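Local coordinates for SRPBCC family protein (Bacillus thuringiensis serovar konkukian, PDB 3F08) that is of unknown function but belongs to the Bet v 1-like polyketide cyclase and lipid transport family, and so probably binds a hydrophobic ligand, at residues B[15-20]-B[99-104]; B[19-24]-B[130-135]. The protein carries 5 engineered substitutions. All blocks are in the same frame, centred on the assembly; numbering follows the deposited sequence.

Contact 1 (B[15-20]-B[99-104])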
ATOM      1  N   GLU B  15      -1.238  18.138  -2.782  1.00 11.67           N
ATOM      2  CA  GLU B  15      -2.422  17.319  -2.980  1.00 13.58           C
ATOM      3  C   GLU B  15      -2.574  16.850  -4.428  1.00 13.02           C
ATOM      4  O   GLU B  15      -2.912  15.693  -4.667  1.00 13.45           O
ATOM      5  CB  GLU B  15      -3.685  18.081  -2.550  1.00 14.05           C
ATOM      6  CG  GLU B  15      -3.821  18.315  -1.040  1.00 16.06           C
ATOM      7  CD  GLU B  15      -2.763  19.258  -0.477  1.00 17.96           C
ATOM      8  OE1 GLU B  15      -2.573  20.357  -1.040  1.00 21.13           O
ATOM      9  OE2 GLU B  15      -2.126  18.907   0.536  1.00 19.02           O
ATOM     10  N   GLN B  16      -2.340  17.740  -5.391  1.00 14.01           N
ATOM     11  CA  GLN B  16      -2.458  17.371  -6.804  1.00 14.44           C
ATOM     12  C   GLN B  16      -1.403  16.329  -7.152  1.00 14.19           C
ATOM     13  O   GLN B  16      -1.706  15.302  -7.735  1.00 14.36           O
ATOM     14  CB  GLN B  16      -2.224  18.570  -7.724  1.00 15.67           C
ATOM     15  CG  GLN B  16      -3.119  19.769  -7.528  1.00 21.81           C
ATOM     16  CD  GLN B  16      -2.682  20.929  -8.420  1.00 26.82           C
ATOM     17  OE1 GLN B  16      -2.800  20.860  -9.651  1.00 30.42           O
ATOM     18  NE2 GLN B  16      -2.159  21.988  -7.809  1.00 23.71           N
ATOM     19  N   VAL B  17      -0.156  16.618  -6.796  1.00 12.98           N
ATOM     20  CA  VAL B  17       0.939  15.711  -7.093  1.00 13.64           C
ATOM     21  C   VAL B  17       0.773  14.331  -6.467  1.00 13.81           C
ATOM     22  O   VAL B  17       0.943  13.320  -7.150  1.00 12.81           O
ATOM     23  CB  VAL B  17       2.285  16.298  -6.641  1.00 13.26           C
ATOM     24  CG1 VAL B  17       3.420  15.329  -7.003  1.00 10.99           C
ATOM     25  CG2 VAL B  17       2.498  17.657  -7.302  1.00 10.99           C
ATOM     26  N   TRP B  18       0.459  14.280  -5.174  1.00 13.52           N
ATOM     27  CA  TRP B  18       0.280  12.990  -4.519  1.00 14.75           C
ATOM     28  C   TRP B  18      -0.953  12.276  -5.083  1.00 14.12           C
ATOM     29  O   TRP B  18      -0.979  11.051  -5.176  1.00 15.63           O
ATOM     30  CB  TRP B  18       0.160  13.156  -3.001  1.00 13.31           C
ATOM     31  CG  TRP B  18      -0.027  11.840  -2.291  1.00 13.48           C
ATOM     32  CD1 TRP B  18      -1.150  11.405  -1.645  1.00 14.09           C
ATOM     33  CD2 TRP B  18       0.932  10.769  -2.194  1.00 12.50           C
ATOM     34  NE1 TRP B  18      -0.952  10.128  -1.153  1.00 15.52           N
ATOM     35  CE2 TRP B  18       0.315   9.717  -1.477  1.00 12.33           C
ATOM     36  CE3 TRP B  18       2.246  10.599  -2.645  1.00 11.80           C
ATOM     37  CZ2 TRP B  18       0.974   8.507  -1.198  1.00 11.99           C
ATOM     38  CZ3 TRP B  18       2.907   9.387  -2.367  1.00 12.95           C
ATOM     39  CH2 TRP B  18       2.262   8.361  -1.649  1.00 10.93           C
ATOM     40  N   GLN B  19      -1.969  13.039  -5.474  1.00 15.28           N
ATOM     41  CA  GLN B  19      -3.170  12.439  -6.050  1.00 16.75           C
ATOM     42  C   GLN B  19      -2.753  11.702  -7.318  1.00 16.31           C
ATOM     43  O   GLN B  19      -3.178  10.578  -7.571  1.00 17.16           O
ATOM     44  CB  GLN B  19      -4.197  13.510  -6.431  1.00 18.26           C
ATOM     45  CG  GLN B  19      -5.586  13.324  -5.819  1.00 24.55           C
ATOM     46  CD  GLN B  19      -6.148  11.918  -5.977  1.00 25.15           C
ATOM     47  OE1 GLN B  19      -6.458  11.466  -7.085  1.00 25.78           O
ATOM     48  NE2 GLN B  19      -6.282  11.220  -4.860  1.00 28.87           N
ATOM     49  N   LEU B  20      -1.911  12.360  -8.105  1.00 16.52           N
ATOM     50  CA  LEU B  20      -1.411  11.828  -9.368  1.00 15.61           C
ATOM     51  C   LEU B  20      -0.452  10.645  -9.204  1.00 14.89           C
ATOM     52  O   LEU B  20      -0.651   9.590  -9.810  1.00 13.56           O
ATOM     53  CB  LEU B  20      -0.695  12.945 -10.142  1.00 15.65           C
ATOM     54  CG  LEU B  20      -0.645  12.986 -11.676  1.00 20.03           C
ATOM     55  CD1 LEU B  20       0.778  13.192 -12.137  1.00 17.18           C
ATOM     56  CD2 LEU B  20      -1.213  11.721 -12.268  1.00 19.80           C
ATOM     57  N   SER B  99       5.341  21.551  -5.264  1.00 15.47           N
ATOM     58  CA  SER B  99       5.728  20.439  -4.403  1.00 15.78           C
ATOM     59  C   SER B  99       7.198  20.126  -4.591  1.00 15.84           C
ATOM     60  O   SER B  99       7.750  20.321  -5.672  1.00 18.15           O
ATOM     61  CB  SER B  99       4.933  19.167  -4.748  1.00 13.03           C
ATOM     62  OG  SER B  99       3.552  19.298  -4.479  1.00 15.61           O
ATOM     63  N   LEU B 100       7.841  19.650  -3.532  1.00 16.03           N
ATOM     64  CA  LEU B 100       9.232  19.244  -3.634  1.00 15.62           C
ATOM     65  C   LEU B 100       9.166  17.728  -3.681  1.00 15.40           C
ATOM     66  O   LEU B 100       8.995  17.067  -2.659  1.00 17.94           O
ATOM     67  CB  LEU B 100      10.042  19.673  -2.416  1.00 17.29           C
ATOM     68  CG  LEU B 100      11.521  19.308  -2.576  1.00 18.39           C
ATOM     69  CD1 LEU B 100      12.096  20.060  -3.770  1.00 17.23           C
ATOM     70  CD2 LEU B 100      12.283  19.649  -1.309  1.00 20.54           C
ATOM     71  N   VAL B 101       9.272  17.175  -4.875  1.00 15.58           N
ATOM     72  CA  VAL B 101       9.220  15.737  -5.015  1.00 15.93           C
ATOM     73  C   VAL B 101      10.631  15.175  -4.961  1.00 17.21           C
ATOM     74  O   VAL B 101      11.506  15.577  -5.725  1.00 15.84           O
ATOM     75  CB  VAL B 101       8.538  15.343  -6.323  1.00 16.03           C
ATOM     76  CG1 VAL B 101       8.468  13.824  -6.424  1.00 12.83           C
ATOM     77  CG2 VAL B 101       7.132  15.962  -6.376  1.00 13.45           C
ATOM     78  N   GLU B 102      10.837  14.241  -4.043  1.00 16.86           N
ATOM     79  CA  GLU B 102      12.139  13.629  -3.839  1.00 18.22           C
ATOM     80  C   GLU B 102      12.073  12.137  -4.148  1.00 16.77           C
ATOM     81  O   GLU B 102      11.189  11.426  -3.661  1.00 15.85           O
ATOM     82  CB  GLU B 102      12.556  13.861  -2.385  1.00 21.63           C
ATOM     83  CG  GLU B 102      13.998  13.586  -2.057  1.00 29.15           C
ATOM     84  CD  GLU B 102      14.356  14.089  -0.666  1.00 35.05           C
ATOM     85  OE1 GLU B 102      13.906  13.487   0.332  1.00 37.13           O
ATOM     86  OE2 GLU B 102      15.073  15.107  -0.570  1.00 39.34           O
ATOM     87  N   TRP B 103      13.000  11.675  -4.977  1.00 14.47           N
ATOM     88  CA  TRP B 103      13.068  10.269  -5.362  1.00 14.91           C
ATOM     89  C   TRP B 103      14.455   9.789  -4.954  1.00 15.21           C
ATOM     90  O   TRP B 103      15.459  10.346  -5.394  1.00 14.77           O
ATOM     91  CB  TRP B 103      12.896  10.125  -6.879  1.00 12.84           C
ATOM     92  CG  TRP B 103      12.395   8.786  -7.314  1.00 14.47           C
ATOM     93  CD1 TRP B 103      12.521   7.601  -6.647  1.00 14.53           C
ATOM     94  CD2 TRP B 103      11.697   8.488  -8.533  1.00 16.61           C
ATOM     95  NE1 TRP B 103      11.945   6.585  -7.375  1.00 15.41           N
ATOM     96  CE2 TRP B 103      11.435   7.102  -8.534  1.00 14.34           C
ATOM     97  CE3 TRP B 103      11.277   9.260  -9.626  1.00 16.29           C
ATOM     98  CZ2 TRP B 103      10.761   6.470  -9.584  1.00 17.66           C
ATOM     99  CZ3 TRP B 103      10.608   8.631 -10.673  1.00 18.46           C
ATOM    100  CH2 TRP B 103      10.359   7.246 -10.643  1.00 18.19           C
ATOM    101  N   SER B 104      14.517   8.763  -4.114  1.00 14.76           N
ATOM    102  CA  SER B 104      15.810   8.269  -3.665  1.00 17.49           C
ATOM    103  C   SER B 104      15.890   6.745  -3.650  1.00 17.62           C
ATOM    104  O   SER B 104      14.869   6.054  -3.607  1.00 16.69           O
ATOM    105  CB  SER B 104      16.112   8.806  -2.268  1.00 18.02           C
ATOM    106  OG  SER B 104      15.194   8.273  -1.334  1.00 26.50           O
TER
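Val-17, on the inner face of helix 14-21, makes the whole of this contact, meeting Val-101 with one methyl and Ser-99 with the other. The apolar part is a single methyl pair: CG1 of Val-17 and CG2 of Val-101 lie 3.8 Å apart, the two side chains reaching toward each other tip to tip. The valine rotamer divides the work. With CG1 anti to the backbone N (chi1 -179°), CG2 of Val-17 is turned beside that nitrogen and swings toward the start of the strand.

The second kind of contact is van der Waals packing against a polar group. CG2 of Val-17 sits 3.4 Å from OG of Ser-99 and 3.8 Å from its CB, so the serine presents both atoms to one methyl. The hydroxyl is nevertheless satisfied, because Ser-99 OG is hydrogen-bonded to the carbonyl oxygen of Gly-12, just ahead of the helix; a buried polar atom can therefore lie against a hydrocarbon surface. No hydrogen bond runs between 15-20 and 99-104.

Apolar neighbours surround the pair: Val-90 of strand 81-92 touches both Val-17 and Ser-99, while Phe-136 and Leu-129 of the helix 114-137 touch Val-17 and Val-101 respectively. A curved antiparallel sheet that grips the long C-terminal helix, with a short helix after the first strand packed at its end, is the helix-grip fold of Bet v 1-like proteins.

Contact 2 (B[19-24]-B[130-135])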
ATOM      1  N   GLN B  19      -1.969  13.039  -5.474  1.00 15.28           N
ATOM      2  CA  GLN B  19      -3.170  12.439  -6.050  1.00 16.75           C
ATOM      3  C   GLN B  19      -2.753  11.702  -7.318  1.00 16.31           C
ATOM      4  O   GLN B  19      -3.178  10.578  -7.571  1.00 17.16           O
ATOM      5  CB  GLN B  19      -4.197  13.510  -6.431  1.00 18.26           C
ATOM      6  CG  GLN B  19      -5.586  13.324  -5.819  1.00 24.55           C
ATOM      7  CD  GLN B  19      -6.148  11.918  -5.977  1.00 25.15           C
ATOM      8  OE1 GLN B  19      -6.458  11.466  -7.085  1.00 25.78           O
ATOM      9  NE2 GLN B  19      -6.282  11.220  -4.860  1.00 28.87           N
ATOM     10  N   LEU B  20      -1.911  12.360  -8.105  1.00 16.52           N
ATOM     11  CA  LEU B  20      -1.411  11.828  -9.368  1.00 15.61           C
ATOM     12  C   LEU B  20      -0.452  10.645  -9.204  1.00 14.89           C
ATOM     13  O   LEU B  20      -0.651   9.590  -9.810  1.00 13.56           O
ATOM     14  CB  LEU B  20      -0.695  12.945 -10.142  1.00 15.65           C
ATOM     15  CG  LEU B  20      -0.645  12.986 -11.676  1.00 20.03           C
ATOM     16  CD1 LEU B  20       0.778  13.192 -12.137  1.00 17.18           C
ATOM     17  CD2 LEU B  20      -1.213  11.721 -12.268  1.00 19.80           C
ATOM     18  N   ILE B  21       0.577  10.813  -8.375  1.00 12.68           N
ATOM     19  CA  ILE B  21       1.590   9.772  -8.221  1.00 13.65           C
ATOM     20  C   ILE B  21       1.508   8.830  -7.017  1.00 13.70           C
ATOM     21  O   ILE B  21       2.245   7.853  -6.956  1.00 14.53           O
ATOM     22  CB  ILE B  21       2.998  10.400  -8.234  1.00 12.67           C
ATOM     23  CG1 ILE B  21       3.266  11.136  -6.915  1.00 12.94           C
ATOM     24  CG2 ILE B  21       3.095  11.407  -9.381  1.00 11.83           C
ATOM     25  CD1 ILE B  21       4.684  11.658  -6.784  1.00 12.11           C
ATOM     26  N   GLY B  22       0.625   9.116  -6.067  1.00 14.18           N
ATOM     27  CA  GLY B  22       0.501   8.269  -4.886  1.00 13.59           C
ATOM     28  C   GLY B  22       0.082   6.825  -5.135  1.00 12.73           C
ATOM     29  O   GLY B  22       0.386   5.940  -4.333  1.00 10.11           O
ATOM     30  N   GLY B  23      -0.626   6.590  -6.237  1.00 12.12           N
ATOM     31  CA  GLY B  23      -1.076   5.247  -6.559  1.00 12.17           C
ATOM     32  C   GLY B  23       0.070   4.371  -7.012  1.00 12.21           C
ATOM     33  O   GLY B  23       0.819   4.732  -7.922  1.00 12.52           O
ATOM     34  N   PHE B  24       0.209   3.211  -6.383  1.00 11.18           N
ATOM     35  CA  PHE B  24       1.279   2.301  -6.740  1.00 10.58           C
ATOM     36  C   PHE B  24       1.116   1.805  -8.177  1.00 11.35           C
ATOM     37  O   PHE B  24       2.102   1.557  -8.870  1.00  9.46           O
ATOM     38  CB  PHE B  24       1.308   1.130  -5.758  1.00  9.78           C
ATOM     39  CG  PHE B  24       2.567   0.314  -5.824  1.00  9.34           C
ATOM     40  CD1 PHE B  24       3.815   0.923  -5.695  1.00 10.58           C
ATOM     41  CD2 PHE B  24       2.507  -1.064  -5.999  1.00  9.91           C
ATOM     42  CE1 PHE B  24       4.994   0.167  -5.739  1.00  8.32           C
ATOM     43  CE2 PHE B  24       3.673  -1.836  -6.043  1.00  7.94           C
ATOM     44  CZ  PHE B  24       4.918  -1.216  -5.914  1.00  8.22           C
ATOM     45  N   LYS B 130      11.101  14.750 -14.641  1.00 18.74           N
ATOM     46  CA  LYS B 130      10.914  15.682 -15.746  1.00 19.53           C
ATOM     47  C   LYS B 130       9.573  15.339 -16.389  1.00 17.84           C
ATOM     48  O   LYS B 130       8.835  16.225 -16.824  1.00 17.48           O
ATOM     49  CB  LYS B 130      12.044  15.549 -16.772  1.00 22.76           C
ATOM     50  CG  LYS B 130      13.381  16.114 -16.297  1.00 27.33           C
ATOM     51  CD  LYS B 130      14.467  15.954 -17.353  1.00 32.99           C
ATOM     52  CE  LYS B 130      15.808  16.509 -16.873  1.00 35.67           C
ATOM     53  NZ  LYS B 130      16.903  16.203 -17.839  1.00 35.76           N
ATOM     54  N   ALA B 131       9.261  14.045 -16.428  1.00 14.86           N
ATOM     55  CA  ALA B 131       8.007  13.575 -16.997  1.00 14.09           C
ATOM     56  C   ALA B 131       6.864  14.054 -16.106  1.00 13.40           C
ATOM     57  O   ALA B 131       5.808  14.441 -16.596  1.00 11.85           O
ATOM     58  CB  ALA B 131       8.005  12.046 -17.098  1.00 14.06           C
ATOM     59  N   LEU B 132       7.084  14.043 -14.795  1.00 11.15           N
ATOM     60  CA  LEU B 132       6.061  14.505 -13.862  1.00 13.14           C
ATOM     61  C   LEU B 132       5.812  16.007 -14.058  1.00 15.04           C
ATOM     62  O   LEU B 132       4.675  16.475 -13.982  1.00 15.34           O
ATOM     63  CB  LEU B 132       6.506  14.235 -12.414  1.00 13.20           C
ATOM     64  CG  LEU B 132       5.569  14.702 -11.291  1.00 13.58           C
ATOM     65  CD1 LEU B 132       4.207  14.044 -11.453  1.00 13.10           C
ATOM     66  CD2 LEU B 132       6.175  14.364  -9.927  1.00 10.96           C
ATOM     67  N   GLN B 133       6.885  16.760 -14.300  1.00 15.44           N
ATOM     68  CA  GLN B 133       6.772  18.202 -14.509  1.00 15.81           C
ATOM     69  C   GLN B 133       5.962  18.436 -15.773  1.00 15.86           C
ATOM     70  O   GLN B 133       5.089  19.304 -15.818  1.00 15.54           O
ATOM     71  CB  GLN B 133       8.157  18.851 -14.662  1.00 14.87           C
ATOM     72  CG  GLN B 133       8.126  20.391 -14.732  1.00 16.29           C
ATOM     73  CD  GLN B 133       7.857  21.054 -13.376  1.00 18.05           C
ATOM     74  OE1 GLN B 133       8.749  21.667 -12.779  1.00 18.76           O
ATOM     75  NE2 GLN B 133       6.628  20.930 -12.887  1.00 13.11           N
ATOM     76  N   HIS B 134       6.251  17.646 -16.800  1.00 16.26           N
ATOM     77  CA  HIS B 134       5.549  17.771 -18.064  1.00 17.85           C
ATOM     78  C   HIS B 134       4.058  17.508 -17.885  1.00 19.44           C
ATOM     79  O   HIS B 134       3.225  18.196 -18.472  1.00 18.22           O
ATOM     80  CB  HIS B 134       6.141  16.803 -19.091  1.00 20.73           C
ATOM     81  CG  HIS B 134       5.386  16.757 -20.382  1.00 22.96           C
ATOM     82  ND1 HIS B 134       4.443  15.789 -20.661  1.00 25.85           N
ATOM     83  CD2 HIS B 134       5.421  17.569 -21.465  1.00 23.17           C
ATOM     84  CE1 HIS B 134       3.933  16.006 -21.860  1.00 26.06           C
ATOM     85  NE2 HIS B 134       4.510  17.080 -22.370  1.00 26.20           N
ATOM     86  N   ALA B 135       3.730  16.515 -17.064  1.00 20.07           N
ATOM     87  CA  ALA B 135       2.341  16.164 -16.798  1.00 22.06           C
ATOM     88  C   ALA B 135       1.599  17.343 -16.179  1.00 23.18           C
ATOM     89  O   ALA B 135       0.422  17.566 -16.462  1.00 25.74           O
ATOM     90  CB  ALA B 135       2.282  14.953 -15.867  1.00 22.43           C
TER
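Leu-132 is the first residue of 130-135 to touch 19-24, and a single methyl does the work: its CD1 lies 3.5 Å from CG2 of Ile-21 and 3.6 Å from CD1 of Leu-20. Holding CG anti to the backbone N (chi1 178°) carries the leucine's branched end out from its helix to these two neighbours. They receive it differently. Ile-21 lies athwart the leucine, nearly perpendicular to it, whereas Leu-20 runs alongside, pointing the other way. At chi1 74° the CG1 arm of Ile-21 is tucked over its own backbone and CG2 stands opposite the carbonyl carbon, where it meets the leucine. Ile-21 also packs on Ile-88 and Val-90 of strand 81-92, and Leu-132 on Ile-10 of strand 3-10, so the interface is continuous with the apolar surface of the sheet.

In the helix-grip fold of the Bet v 1-like family, the long C-terminal helix lies against the curved sheet, and here its last turns meet the end of the short helix 14-21.

One turn beyond Leu-132, Ala-135 adds a looser contact, its CB standing 4.4 Å from CD1 of Leu-20. That same leucine methyl thus faces residues from successive turns of the long helix. Asp-29 and Trp-30, from a loop, also touch Leu-20, and Trp-30 reaches Ile-21 as well.

Overall arrangement
Contacts 1 and 2 start from the same short helix, 14-21; their ranges overlap at Gln-19 and Leu-20, though the touching residues differ: Val-17 in contact 1, Leu-20 and Ile-21 in contact 2. Their centres are about 7 Å apart. Along the chain this helix follows the first strand, while its partners come at the far end: strand 99-109 and then the long helix 114-137. The two contacts join through packing, with CD2 of Leu-132 placed 4.0 Å from CG2 of Val-101 and 4.1 Å from CG1 of Val-17. Short helix, sheet and long helix thus meet in one apolar cluster that ties the N-terminal region to the C-terminal one. Close by, Arg-44 of the second subunit hydrogen-bonds the carbonyl oxygens of Trp-18 and Gln-19.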